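Local structure of acyl-CoA synthetase (AMP-forming)/AMP-acid ligase II-like protein (Dyadobacter fermentans, 4GS5) at residues W285-A290 against H328-K333; Y28-K33 against R39-H44; N233-I238 against Q244-A249; A67-A72 against V185-L190; V83-N86 against I90-L93. The protein probably acts as an ATP-dependent, AMP-forming ligase that joins carboxylic acids, perhaps medium-chain fatty acids, to coenzyme A. One frame throughout, in Å; residues are numbered along the deposited sequence.

Interaction 1 (W285-A290 against H328-K333). With EDO (1,2-ethanediol), chain R.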
# COMPACT_ATOMS: atom_id res chain seq x y z
N TRP A 285 -4.93 -22.57 -14.25
CA TRP A 285 -5.63 -21.55 -15.01
C TRP A 285 -7.12 -21.73 -14.76
O TRP A 285 -7.52 -22.37 -13.78
CB TRP A 285 -5.31 -21.70 -16.50
CG TRP A 285 -5.52 -20.45 -17.30
CD1 TRP A 285 -6.36 -20.30 -18.38
CD2 TRP A 285 -4.88 -19.18 -17.11
NE1 TRP A 285 -6.28 -19.01 -18.85
CE2 TRP A 285 -5.38 -18.31 -18.10
CE3 TRP A 285 -3.92 -18.71 -16.21
CZ2 TRP A 285 -4.95 -16.98 -18.21
CZ3 TRP A 285 -3.51 -17.38 -16.31
CH2 TRP A 285 -4.02 -16.53 -17.30
N TRP A 286 -7.96 -21.15 -15.61
CA TRP A 286 -9.40 -21.23 -15.38
C TRP A 286 -10.15 -21.14 -16.69
O TRP A 286 -9.61 -20.72 -17.72
CB TRP A 286 -9.86 -20.12 -14.45
CG TRP A 286 -9.64 -18.78 -15.04
CD1 TRP A 286 -8.48 -18.04 -14.98
CD2 TRP A 286 -10.57 -18.01 -15.81
NE1 TRP A 286 -8.65 -16.85 -15.65
CE2 TRP A 286 -9.92 -16.81 -16.18
CE3 TRP A 286 -11.89 -18.22 -16.23
CZ2 TRP A 286 -10.55 -15.82 -16.94
CZ3 TRP A 286 -12.51 -17.24 -16.99
CH2 TRP A 286 -11.84 -16.05 -17.34
N GLU A 287 -11.42 -21.52 -16.65
CA GLU A 287 -12.26 -21.31 -17.82
C GLU A 287 -13.67 -20.97 -17.37
O GLU A 287 -14.06 -21.26 -16.23
CB GLU A 287 -12.23 -22.52 -18.75
CG GLU A 287 -12.80 -23.79 -18.16
CD GLU A 287 -12.78 -24.93 -19.16
OE1 GLU A 287 -11.90 -25.80 -19.05
OE2 GLU A 287 -13.65 -24.95 -20.06
N PRO A 288 -14.42 -20.30 -18.24
CA PRO A 288 -15.79 -19.96 -17.89
C PRO A 288 -16.56 -21.24 -17.61
O PRO A 288 -16.34 -22.25 -18.27
CB PRO A 288 -16.32 -19.29 -19.15
CG PRO A 288 -15.10 -18.77 -19.86
CD PRO A 288 -14.02 -19.77 -19.56
N ASP A 289 -17.44 -21.21 -16.62
CA ASP A 289 -18.29 -22.35 -16.29
C ASP A 289 -19.64 -21.83 -15.82
O ASP A 289 -19.70 -21.02 -14.90
CB ASP A 289 -17.65 -23.20 -15.18
CG ASP A 289 -18.46 -24.47 -14.88
OD1 ASP A 289 -19.02 -24.60 -13.76
OD2 ASP A 289 -18.57 -25.30 -15.79
N ALA A 290 -20.72 -22.33 -16.43
CA ALA A 290 -22.06 -21.85 -16.09
C ALA A 290 -22.36 -22.03 -14.61
O ALA A 290 -22.96 -21.16 -13.99
CB ALA A 290 -23.14 -22.55 -16.95
N HIS A 328 -10.12 -30.14 -14.26
CA HIS A 328 -9.71 -30.77 -15.50
C HIS A 328 -8.21 -30.57 -15.66
O HIS A 328 -7.66 -29.57 -15.21
CB HIS A 328 -10.45 -30.16 -16.68
CG HIS A 328 -10.31 -30.94 -17.94
ND1 HIS A 328 -9.41 -30.60 -18.93
CD2 HIS A 328 -10.94 -32.06 -18.37
CE1 HIS A 328 -9.50 -31.47 -19.93
NE2 HIS A 328 -10.42 -32.37 -19.61
N ILE A 329 -7.55 -31.54 -16.27
CA ILE A 329 -6.14 -31.40 -16.57
C ILE A 329 -5.98 -31.41 -18.08
O ILE A 329 -6.36 -32.37 -18.75
CB ILE A 329 -5.31 -32.53 -15.93
CG1 ILE A 329 -5.45 -32.47 -14.41
CG2 ILE A 329 -3.84 -32.43 -16.36
CD1 ILE A 329 -4.65 -33.53 -13.68
N TYR A 330 -5.45 -30.31 -18.62
CA TYR A 330 -5.19 -30.20 -20.04
C TYR A 330 -3.71 -30.44 -20.29
O TYR A 330 -2.87 -29.98 -19.52
CB TYR A 330 -5.53 -28.80 -20.54
CG TYR A 330 -7.00 -28.47 -20.55
CD1 TYR A 330 -7.80 -28.83 -21.62
CD2 TYR A 330 -7.57 -27.77 -19.50
CE1 TYR A 330 -9.15 -28.52 -21.63
CE2 TYR A 330 -8.92 -27.45 -19.51
CZ TYR A 330 -9.70 -27.83 -20.58
OH TYR A 330 -11.04 -27.52 -20.59
N PHE A 331 -3.39 -31.13 -21.37
CA PHE A 331 -2.00 -31.34 -21.75
C PHE A 331 -1.72 -30.59 -23.04
O PHE A 331 -2.45 -30.75 -24.02
CB PHE A 331 -1.70 -32.83 -21.95
CG PHE A 331 -1.71 -33.62 -20.68
CD1 PHE A 331 -0.55 -33.78 -19.93
CD2 PHE A 331 -2.88 -34.21 -20.22
CE1 PHE A 331 -0.55 -34.51 -18.76
CE2 PHE A 331 -2.90 -34.94 -19.04
CZ PHE A 331 -1.73 -35.09 -18.31
N ALA A 332 -0.67 -29.79 -23.05
CA ALA A 332 -0.25 -29.07 -24.26
C ALA A 332 1.08 -29.60 -24.76
O ALA A 332 2.00 -29.85 -23.98
CB ALA A 332 -0.16 -27.57 -23.98
N LYS A 333 1.21 -29.73 -26.08
CA LYS A 333 2.45 -30.20 -26.67
C LYS A 333 3.60 -29.25 -26.34
O LYS A 333 4.69 -29.69 -25.97
CB LYS A 333 2.30 -30.36 -28.19
C1 EDO R . -2.39 -27.40 -27.81
O1 EDO R . -2.33 -26.06 -28.31
C2 EDO R . -0.97 -27.95 -27.79
O2 EDO R . -1.04 -29.36 -27.54
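E287 and Y330 meet through a single very short hydrogen bond, Y330 OH to E287 OE1 at 2.5 Å, which ties together the two outer strands of the small three-stranded sheet near the C-terminal end of the chain. These strands, 282-289 and 329-332, do not pair with each other; strand 295-301 runs between them, so the bond spans the middle strand. The acceptor oxygen sits at the edge of the tyrosine ring, in its plane, and also lies 3.4 Å from Y330 CE2. Carboxylate and ring are turned only 31° apart, while the two side chains as a whole cross at about a right angle.

Further out, rotation about the first bond sets the glutamate CG between backbone N and carbonyl carbon (chi1 64°), and from there the extended chain reaches OE1 across to the phenol. Shortening this side chain to an alanine would probably leave the Y330 hydroxyl without its carboxylate mate and remove this direct link between the outer strands. The tyrosine ring is steadied from one face by its strand neighbour H328, whose ND1 lies 3.1 Å above the ring plane, over its centre, and F349 of helix 345-351 meets the ring edge-to-face. Backbone bonds from E287 to K295, and from Y330 to L298 and I300, fix both strands to the middle one. Just past the end of strand 329-332 an ethanediol, probably from the crystallisation liquor, accepts a nearly straight bond from K333 N to its O2 at 2.7 Å.

Interaction 2 (Y28-K33 against R39-H44). With EDO (1,2-ethanediol), chain U.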
# COMPACT_ATOMS: atom_id res chain seq x y z
N TYR A 28 11.84 25.48 4.45
CA TYR A 28 11.56 26.90 4.51
C TYR A 28 11.15 27.43 3.14
O TYR A 28 10.16 28.15 3.01
CB TYR A 28 12.76 27.64 5.07
CG TYR A 28 12.59 29.14 5.12
CD1 TYR A 28 11.98 29.77 6.21
CD2 TYR A 28 13.03 29.93 4.07
CE1 TYR A 28 11.82 31.15 6.24
CE2 TYR A 28 12.88 31.31 4.09
CZ TYR A 28 12.28 31.91 5.18
OH TYR A 28 12.14 33.28 5.19
N ASP A 29 11.90 27.05 2.10
CA ASP A 29 11.61 27.47 0.73
C ASP A 29 10.23 27.04 0.26
O ASP A 29 9.47 27.84 -0.32
CB ASP A 29 12.68 26.95 -0.24
CG ASP A 29 14.02 27.65 -0.06
OD1 ASP A 29 14.06 28.65 0.69
OD2 ASP A 29 15.02 27.21 -0.67
N PHE A 30 9.89 25.78 0.50
CA PHE A 30 8.57 25.32 0.15
C PHE A 30 7.52 26.13 0.89
O PHE A 30 6.56 26.61 0.29
CB PHE A 30 8.38 23.83 0.47
CG PHE A 30 6.98 23.37 0.27
CD1 PHE A 30 6.53 22.98 -0.98
CD2 PHE A 30 6.08 23.36 1.33
CE1 PHE A 30 5.23 22.56 -1.16
CE2 PHE A 30 4.78 22.96 1.15
CZ PHE A 30 4.35 22.56 -0.10
N MSE A 31 7.69 26.29 2.20
CA MSE A 31 6.71 27.03 2.99
C MSE A 31 6.53 28.47 2.51
O MSE A 31 5.40 28.96 2.36
CB MSE A 31 7.06 26.99 4.47
CG MSE A 31 6.94 25.59 5.03
SE MSE A 31 7.66 25.46 6.81
CE MSE A 31 6.16 26.21 7.79
N GLU A 32 7.65 29.15 2.26
CA GLU A 32 7.60 30.50 1.75
C GLU A 32 6.76 30.51 0.48
O GLU A 32 5.90 31.37 0.30
CB GLU A 32 9.00 31.04 1.50
CG GLU A 32 9.74 31.42 2.78
CD GLU A 32 9.31 32.79 3.33
OE1 GLU A 32 9.80 33.82 2.81
OE2 GLU A 32 8.50 32.83 4.29
N LYS A 33 6.99 29.54 -0.40
CA LYS A 33 6.24 29.48 -1.65
C LYS A 33 4.74 29.21 -1.41
O LYS A 33 3.88 29.83 -2.04
CB LYS A 33 6.83 28.46 -2.63
CG LYS A 33 6.18 28.52 -4.01
CD LYS A 33 6.72 27.50 -5.00
CE LYS A 33 5.95 27.61 -6.32
NZ LYS A 33 6.29 26.55 -7.32
N ARG A 39 -0.07 28.69 -7.29
CA ARG A 39 -1.19 27.82 -7.64
C ARG A 39 -0.73 26.39 -7.96
O ARG A 39 -1.55 25.48 -8.05
CB ARG A 39 -2.00 28.41 -8.80
CG ARG A 39 -3.00 29.48 -8.38
CD ARG A 39 -3.79 30.01 -9.58
NE ARG A 39 -4.44 28.93 -10.31
CZ ARG A 39 -5.70 28.55 -10.12
NH1 ARG A 39 -6.47 29.17 -9.23
NH2 ARG A 39 -6.20 27.54 -10.82
N GLU A 40 0.57 26.20 -8.16
CA GLU A 40 1.08 24.85 -8.37
C GLU A 40 2.53 24.67 -7.91
O GLU A 40 3.23 25.65 -7.66
CB GLU A 40 0.86 24.36 -9.81
CG GLU A 40 1.69 25.02 -10.90
CD GLU A 40 1.59 24.26 -12.22
OE1 GLU A 40 0.47 24.16 -12.77
OE2 GLU A 40 2.62 23.75 -12.71
N PHE A 41 2.94 23.41 -7.78
CA PHE A 41 4.21 23.07 -7.16
C PHE A 41 4.84 21.89 -7.88
O PHE A 41 4.16 20.92 -8.22
CB PHE A 41 4.02 22.72 -5.68
CG PHE A 41 3.35 23.80 -4.89
CD1 PHE A 41 4.09 24.72 -4.17
CD2 PHE A 41 1.96 23.92 -4.90
CE1 PHE A 41 3.47 25.73 -3.46
CE2 PHE A 41 1.34 24.94 -4.19
CZ PHE A 41 2.09 25.85 -3.47
N VAL A 42 6.14 21.99 -8.09
CA VAL A 42 6.94 20.89 -8.59
C VAL A 42 7.66 20.24 -7.42
O VAL A 42 8.62 20.80 -6.89
CB VAL A 42 8.00 21.38 -9.62
CG1 VAL A 42 8.81 20.21 -10.14
CG2 VAL A 42 7.32 22.11 -10.78
N LEU A 43 7.17 19.07 -6.99
CA LEU A 43 7.82 18.32 -5.92
C LEU A 43 8.52 17.07 -6.51
O LEU A 43 8.59 16.92 -7.73
CB LEU A 43 6.80 17.93 -4.85
CG LEU A 43 5.80 19.02 -4.49
CD1 LEU A 43 5.01 18.65 -3.24
CD2 LEU A 43 6.48 20.38 -4.33
N HIS A 44 9.04 16.20 -5.66
CA HIS A 44 9.81 15.04 -6.12
C HIS A 44 9.31 13.73 -5.55
O HIS A 44 8.80 13.68 -4.43
CB HIS A 44 11.29 15.18 -5.76
CG HIS A 44 12.01 16.24 -6.53
ND1 HIS A 44 12.27 17.49 -6.02
CD2 HIS A 44 12.53 16.23 -7.78
CE1 HIS A 44 12.92 18.21 -6.91
NE2 HIS A 44 13.09 17.47 -7.99
C1 EDO U . 7.69 23.94 -5.37
O1 EDO U . 7.69 24.11 -6.81
C2 EDO U . 9.12 23.85 -4.88
O2 EDO U . 9.23 24.34 -3.55
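F30 turns its ring CG anti to its own backbone N (chi1 173°), and F41 sets its ring beside its own N (chi1 -55°); together these rotations bring the two rings into one apolar layer between helix 22-36 and strand 40-46. This is helix-on-sheet packing, the strand belonging to a two-stranded antiparallel sheet with 52-58. The rings meet obliquely, planes 45° apart, with F30 CE1 3.9 Å from F41 CD1. The same F30 CE1 rests 4.0 Å from L43 CD2, so one ring corner touches both strand side chains.

K33, fully extended, slides past F41 in the opposite direction, and its CD lies 3.9 Å from F41 CD1. An alanine in place of F41 would probably open a gap beside F30 and deprive the lysine's methylenes of the surface they run along. W34 also meets the F41 ring.

A bound ethanediol, probably from the crystallisation liquor, sits between helix and strand: its O1 accepts from V42 N at 2.9 Å and from K33 NZ at 2.9 Å. The lysine ammonium also hydrogen-bonds directly to the strand, K33 NZ to E40 O at 3.2 Å, in the carbonyl plane and on a lone pair.

Interaction 3 (N233-I238 against Q244-A249)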
# COMPACT_ATOMS: atom_id res chain seq x y z
N ASN A 233 -5.16 -1.08 -10.20
CA ASN A 233 -5.26 -2.49 -10.58
C ASN A 233 -5.39 -3.33 -9.31
O ASN A 233 -5.05 -4.52 -9.31
CB ASN A 233 -4.06 -2.93 -11.43
CG ASN A 233 -3.98 -2.20 -12.77
OD1 ASN A 233 -4.97 -2.10 -13.50
ND2 ASN A 233 -2.79 -1.68 -13.10
N ASP A 234 -5.87 -2.71 -8.23
CA ASP A 234 -6.15 -3.43 -6.99
C ASP A 234 -7.56 -4.02 -6.96
O ASP A 234 -8.54 -3.29 -6.89
CB ASP A 234 -5.97 -2.53 -5.76
CG ASP A 234 -4.53 -2.12 -5.53
OD1 ASP A 234 -3.61 -2.90 -5.86
OD2 ASP A 234 -4.31 -1.01 -5.02
N LEU A 235 -7.64 -5.35 -7.01
CA LEU A 235 -8.89 -6.07 -6.75
C LEU A 235 -9.32 -5.85 -5.29
O LEU A 235 -8.57 -6.13 -4.35
CB LEU A 235 -8.66 -7.56 -6.98
CG LEU A 235 -9.77 -8.47 -7.46
CD1 LEU A 235 -10.21 -8.07 -8.86
CD2 LEU A 235 -9.27 -9.91 -7.43
N VAL A 236 -10.55 -5.37 -5.09
CA VAL A 236 -11.03 -5.05 -3.75
C VAL A 236 -12.47 -5.52 -3.55
O VAL A 236 -13.19 -5.80 -4.49
CB VAL A 236 -10.96 -3.52 -3.46
CG1 VAL A 236 -9.52 -2.98 -3.69
CG2 VAL A 236 -11.96 -2.74 -4.33
N GLU A 237 -12.89 -5.59 -2.30
CA GLU A 237 -14.31 -5.70 -2.01
C GLU A 237 -14.70 -4.50 -1.18
O GLU A 237 -14.14 -4.29 -0.11
CB GLU A 237 -14.59 -6.99 -1.24
CG GLU A 237 -14.68 -8.21 -2.12
CD GLU A 237 -16.03 -8.35 -2.80
OE1 GLU A 237 -16.93 -7.52 -2.53
OE2 GLU A 237 -16.20 -9.30 -3.61
N ILE A 238 -15.63 -3.71 -1.70
CA ILE A 238 -16.12 -2.55 -0.95
C ILE A 238 -17.19 -2.97 0.08
O ILE A 238 -18.03 -3.81 -0.19
CB ILE A 238 -16.62 -1.43 -1.91
CG1 ILE A 238 -15.41 -0.84 -2.66
CG2 ILE A 238 -17.36 -0.34 -1.15
CD1 ILE A 238 -15.76 0.16 -3.72
N GLN A 244 -11.78 -3.79 1.44
CA GLN A 244 -10.80 -4.78 1.76
C GLN A 244 -10.02 -5.08 0.49
O GLN A 244 -10.61 -5.29 -0.58
CB GLN A 244 -11.48 -6.07 2.22
CG GLN A 244 -10.50 -7.19 2.40
CD GLN A 244 -11.15 -8.48 2.88
OE1 GLN A 244 -12.38 -8.64 2.80
NE2 GLN A 244 -10.34 -9.40 3.38
N TRP A 245 -8.70 -5.09 0.60
CA TRP A 245 -7.87 -5.43 -0.55
C TRP A 245 -7.86 -6.96 -0.69
O TRP A 245 -7.60 -7.67 0.27
CB TRP A 245 -6.45 -4.91 -0.34
CG TRP A 245 -5.49 -5.20 -1.48
CD1 TRP A 245 -5.27 -4.41 -2.58
CD2 TRP A 245 -4.61 -6.33 -1.62
NE1 TRP A 245 -4.31 -4.98 -3.38
CE2 TRP A 245 -3.90 -6.16 -2.82
CE3 TRP A 245 -4.36 -7.46 -0.84
CZ2 TRP A 245 -2.95 -7.08 -3.26
CZ3 TRP A 245 -3.40 -8.37 -1.27
CH2 TRP A 245 -2.71 -8.17 -2.47
N ILE A 246 -8.12 -7.44 -1.91
CA ILE A 246 -8.21 -8.87 -2.19
C ILE A 246 -6.97 -9.37 -2.92
O ILE A 246 -6.47 -10.45 -2.61
CB ILE A 246 -9.42 -9.17 -3.08
CG1 ILE A 246 -10.73 -8.78 -2.38
CG2 ILE A 246 -9.43 -10.64 -3.50
CD1 ILE A 246 -10.85 -9.32 -0.96
N GLY A 247 -6.50 -8.60 -3.91
CA GLY A 247 -5.37 -9.04 -4.73
C GLY A 247 -5.23 -8.30 -6.07
O GLY A 247 -5.59 -7.13 -6.18
N ARG A 248 -4.69 -8.99 -7.07
CA ARG A 248 -4.60 -8.47 -8.44
C ARG A 248 -5.55 -9.22 -9.37
O ARG A 248 -5.62 -10.45 -9.36
CB ARG A 248 -3.17 -8.59 -8.96
CG ARG A 248 -2.19 -7.87 -8.10
CD ARG A 248 -2.21 -6.37 -8.39
NE ARG A 248 -1.80 -6.08 -9.75
CZ ARG A 248 -1.25 -4.93 -10.14
NH1 ARG A 248 -1.04 -3.96 -9.25
NH2 ARG A 248 -0.91 -4.75 -11.41
N ALA A 249 -6.29 -8.47 -10.19
CA ALA A 249 -7.47 -9.00 -10.89
C ALA A 249 -7.27 -10.35 -11.60
O ALA A 249 -8.09 -11.27 -11.48
CB ALA A 249 -8.01 -7.97 -11.86
O HOH W 1 -1.04 -3.89 -6.66
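I246 N and G247 N both donate to the carbonyl of L235: L235 O accepts from I246 N at 2.8 Å and more loosely from G247 N at 3.3 Å, both arriving from the same face of its plane. L235 N is satisfied in turn by G247 O. Past this point E237 and Q244 form a regular antiparallel hydrogen-bonded pair, E237 N to Q244 O and Q244 N to E237 O, each 2.9 Å.

The D234 carboxylate is shared out. Its OD1 takes a weak bond from W245 NE1 at 3.3 Å, the indole's extended first torsion (chi1 -179°) carrying NE1 across to it, and a firmer one from a water at 2.9 Å. That water accepts from R248 NH1 at 2.6 Å, bridging charges too far apart for a salt bridge. D234 OD2 bonds to Y179 OH, and N233 OD1 to R215.

Among the apolar groups, L235 CD1 packs on A249 CB at 3.7 Å. The backbone of G247 would press any CB against the preceding carbonyl O, so glycine fits here. The whole is a beta hairpin with a classic bulge, carrying a TND in the place of the family's TGD, and a GRxD; in relatives these lie at the nucleotide site and the hinge between the domains, and probably do so here.

Interaction 4 (A67-A72 against V185-L190). With EDO (1,2-ethanediol), chain X.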
# COMPACT_ATOMS: atom_id res chain seq x y z
N ALA A 67 -6.71 18.95 4.32
CA ALA A 67 -8.01 19.01 4.99
C ALA A 67 -8.59 17.64 5.38
O ALA A 67 -9.20 17.50 6.45
CB ALA A 67 -9.03 19.82 4.17
N MSE A 68 -8.40 16.63 4.54
CA MSE A 68 -8.92 15.28 4.81
C MSE A 68 -8.27 14.69 6.03
O MSE A 68 -8.92 14.09 6.88
CB MSE A 68 -8.65 14.34 3.64
CG MSE A 68 -9.44 14.65 2.39
SE MSE A 68 -9.16 13.20 1.12
CE MSE A 68 -7.22 13.10 1.19
N THR A 69 -6.95 14.86 6.09
CA THR A 69 -6.15 14.30 7.16
C THR A 69 -6.57 14.91 8.48
O THR A 69 -6.77 14.20 9.46
CB THR A 69 -4.64 14.57 6.91
OG1 THR A 69 -4.27 14.02 5.64
CG2 THR A 69 -3.77 13.92 7.99
N GLY A 70 -6.72 16.24 8.48
CA GLY A 70 -7.10 16.98 9.67
C GLY A 70 -8.44 16.54 10.22
O GLY A 70 -8.61 16.41 11.43
N LYS A 71 -9.41 16.34 9.33
CA LYS A 71 -10.74 15.89 9.73
C LYS A 71 -10.72 14.44 10.22
O LYS A 71 -11.19 14.15 11.32
CB LYS A 71 -11.71 16.02 8.56
CG LYS A 71 -13.18 15.79 8.94
CD LYS A 71 -13.79 17.03 9.61
CE LYS A 71 -15.31 16.96 9.71
NZ LYS A 71 -15.82 16.03 10.78
N ALA A 72 -10.19 13.55 9.40
CA ALA A 72 -10.19 12.12 9.70
C ALA A 72 -9.46 11.80 11.00
O ALA A 72 -9.86 10.90 11.74
CB ALA A 72 -9.60 11.33 8.55
N VAL A 185 -2.02 12.32 -4.61
CA VAL A 185 -1.13 13.13 -3.77
C VAL A 185 -0.62 12.34 -2.58
O VAL A 185 0.57 12.04 -2.48
CB VAL A 185 -1.80 14.44 -3.29
CG1 VAL A 185 -0.77 15.33 -2.62
CG2 VAL A 185 -2.44 15.15 -4.46
N SER A 186 -1.55 12.00 -1.68
CA SER A 186 -1.25 11.22 -0.49
C SER A 186 -2.35 10.16 -0.29
O SER A 186 -2.83 9.55 -1.25
CB SER A 186 -1.19 12.15 0.73
OG SER A 186 -0.42 11.60 1.78
N HIS A 187 -2.78 9.97 0.94
CA HIS A 187 -3.72 8.90 1.24
C HIS A 187 -5.17 9.21 0.77
O HIS A 187 -5.56 10.38 0.68
CB HIS A 187 -3.66 8.55 2.74
CG HIS A 187 -3.91 9.71 3.66
ND1 HIS A 187 -3.68 9.65 5.02
CD2 HIS A 187 -4.38 10.96 3.42
CE1 HIS A 187 -4.02 10.80 5.58
NE2 HIS A 187 -4.43 11.62 4.63
N VAL A 188 -5.93 8.16 0.45
CA VAL A 188 -7.36 8.28 0.19
C VAL A 188 -8.16 7.41 1.16
O VAL A 188 -9.40 7.45 1.17
CB VAL A 188 -7.73 7.90 -1.25
CG1 VAL A 188 -6.99 8.78 -2.24
CG2 VAL A 188 -7.44 6.40 -1.52
N ALA A 189 -7.45 6.63 1.97
CA ALA A 189 -8.10 5.74 2.94
C ALA A 189 -7.15 5.37 4.07
O ALA A 189 -5.95 5.47 3.91
CB ALA A 189 -8.65 4.48 2.25
N LEU A 190 -7.71 4.95 5.22
CA LEU A 190 -6.91 4.64 6.40
C LEU A 190 -7.33 3.33 7.07
O LEU A 190 -8.53 3.09 7.27
CB LEU A 190 -7.01 5.76 7.45
CG LEU A 190 -6.54 7.16 7.13
CD1 LEU A 190 -6.95 8.12 8.27
CD2 LEU A 190 -5.02 7.18 6.94
C1 EDO X . -13.01 17.13 4.50
O1 EDO X . -12.35 17.78 5.59
C2 EDO X . -11.97 16.77 3.45
O2 EDO X . -12.59 16.13 2.33
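The imidazole of H187 takes T69 at its edge: T69 OG1 lies near the ring plane, 2.6 Å from H187 NE2, in a short hydrogen bond, and T69 CB lies in the plane behind it. M68 CE approaches the same ring obliquely, 4.2 Å from H187 CD2. The contact packs helix 59-72 onto the start of strand 187-192, next to a classic beta bulge in which V188 and A189 both face Y179; Y179 itself begins the YGMTE sequence characteristic of this adenylate-forming family.

H187 CG stands between its backbone N and carbonyl carbon (chi1 56°), which swings the ring towards the helix. Both ends of the imidazole are engaged, since ND1 has a weak bond to S178 OG. T69 OG1 is likewise doubly held, as it also bonds to S65 O one helical turn earlier. Three bonds in all, the one to S178 weak, should limit how freely either group turns.

M68, a selenomethionine, slides past H187 in the opposite direction; its chain bends at the last torsion (chi3 -49°), bringing CE to within 3.2 Å of H187 O. L205 and R98 add to the packing around the imidazole. Outside the helix an ethanediol, probably from the crystallisation liquor, makes a weak bond through O1 to A67 O and another bond to P206 O, its C2 lying 3.5 Å from M68 CG. One turn on from M68, the methyl A72 CB meets L190 CD1 at 4.2 Å.

Interaction 5 (V83-N86 against I90-L93)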
# COMPACT_ATOMS: atom_id res chain seq x y z
N VAL A 83 7.98 16.10 12.14
CA VAL A 83 8.22 15.85 10.72
C VAL A 83 9.54 15.10 10.54
O VAL A 83 10.61 15.71 10.60
CB VAL A 83 8.30 17.19 9.94
CG1 VAL A 83 8.49 16.94 8.44
CG2 VAL A 83 7.05 18.03 10.21
N CYS A 84 9.46 13.79 10.33
CA CYS A 84 10.65 12.93 10.24
C CYS A 84 10.71 12.19 8.92
O CYS A 84 11.49 11.26 8.75
CB CYS A 84 10.69 11.92 11.39
SG CYS A 84 9.19 10.87 11.51
N LEU A 85 9.86 12.61 7.98
CA LEU A 85 9.92 12.12 6.62
C LEU A 85 10.70 13.13 5.79
O LEU A 85 10.68 14.33 6.06
CB LEU A 85 8.51 11.97 6.07
CG LEU A 85 7.73 10.89 6.82
CD1 LEU A 85 6.26 10.96 6.50
CD2 LEU A 85 8.32 9.54 6.46
N ASN A 86 11.41 12.63 4.79
CA ASN A 86 12.32 13.43 3.98
C ASN A 86 11.56 14.56 3.29
O ASN A 86 10.71 14.30 2.44
CB ASN A 86 13.03 12.54 2.96
CG ASN A 86 14.29 13.18 2.40
OD1 ASN A 86 14.27 14.34 2.01
ND2 ASN A 86 15.38 12.42 2.37
N ILE A 90 7.83 14.31 -1.51
CA ILE A 90 6.41 14.62 -1.28
C ILE A 90 5.88 14.17 0.08
O ILE A 90 5.07 14.86 0.69
CB ILE A 90 5.52 14.03 -2.40
CG1 ILE A 90 4.05 14.38 -2.15
CG2 ILE A 90 5.71 12.54 -2.50
CD1 ILE A 90 3.37 15.05 -3.33
N ALA A 91 6.32 13.01 0.56
CA ALA A 91 5.83 12.51 1.85
C ALA A 91 6.09 13.52 2.97
O ALA A 91 5.22 13.81 3.79
CB ALA A 91 6.46 11.17 2.17
N GLY A 92 7.31 14.04 3.01
CA GLY A 92 7.69 15.03 3.99
C GLY A 92 7.03 16.37 3.74
O GLY A 92 6.55 17.01 4.67
N LEU A 93 7.02 16.82 2.49
CA LEU A 93 6.37 18.08 2.16
C LEU A 93 4.88 18.10 2.58
O LEU A 93 4.37 19.13 2.99
CB LEU A 93 6.55 18.42 0.68
CG LEU A 93 8.02 18.63 0.31
CD1 LEU A 93 8.17 19.01 -1.15
CD2 LEU A 93 8.62 19.70 1.21
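L85 lies over the first turn of helix 90-102, its CB 3.8 Å from G92 CA and its CD1 4.3 Å from A91 CB. Its CG stands anti to the carbonyl carbon (chi1 -65°), which directs the branched end along A91, with CD1 also 4.1 Å from A91 O. Most of what meets here is backbone: G92 is the helix residue nearest the loop, its CA 3.7 Å from L85 O.

The polar link is slight. G92 N makes only a weak, bent bond to N86 O, 3.5 Å long and 125° at the hydrogen, and G92 CA makes a C-H contact to the same oxygen. The lack of a side chain at G92 matters to this closeness: a CB there would fall 2.3 Å from N86 O and 2.7 Å from L85 O, so a side chain here would probably collide with the loop as it now lies. V83 touches more loosely, its CG1 4.2 Å from G92 O.

The amide of N86 is used within the turn: OD1 accepts from G88 N, within the three residues joining the two segments. This is a strand-to-helix connection of the AMP-binding enzyme region, leading from strand 80-83, which pairs with strand 105-109, straight into helix 90-102. L85 touches A128 of strand 126-129, N86 meets Y23 of helix 22-36, and L93, on another side of the helix, packs against F30 of that same helix 22-36.

Interactions 2, 4 and 5 gather on one side of the chain, and helix 90-102 connects them. Interaction 5 touches interaction 2 through a probable hydrogen bond, I90 N to H44 O at 3.1 Å, and through L43 CD1 on L93 CD1; it brushes interaction 4 where I90 CD1 nears V185 O. Interaction 3 lies about 20 Å from interaction 4, centre to centre, yet Y179 spans the two. In relatives the adenylate lies near the region of interactions 3 and 4, which is probably so here. Interaction 1 belongs to the C-terminal portion, its centre about 55 Å from that of interaction 2; its nearest neighbour here is interaction 3, about 7 Å away at the nearest atoms.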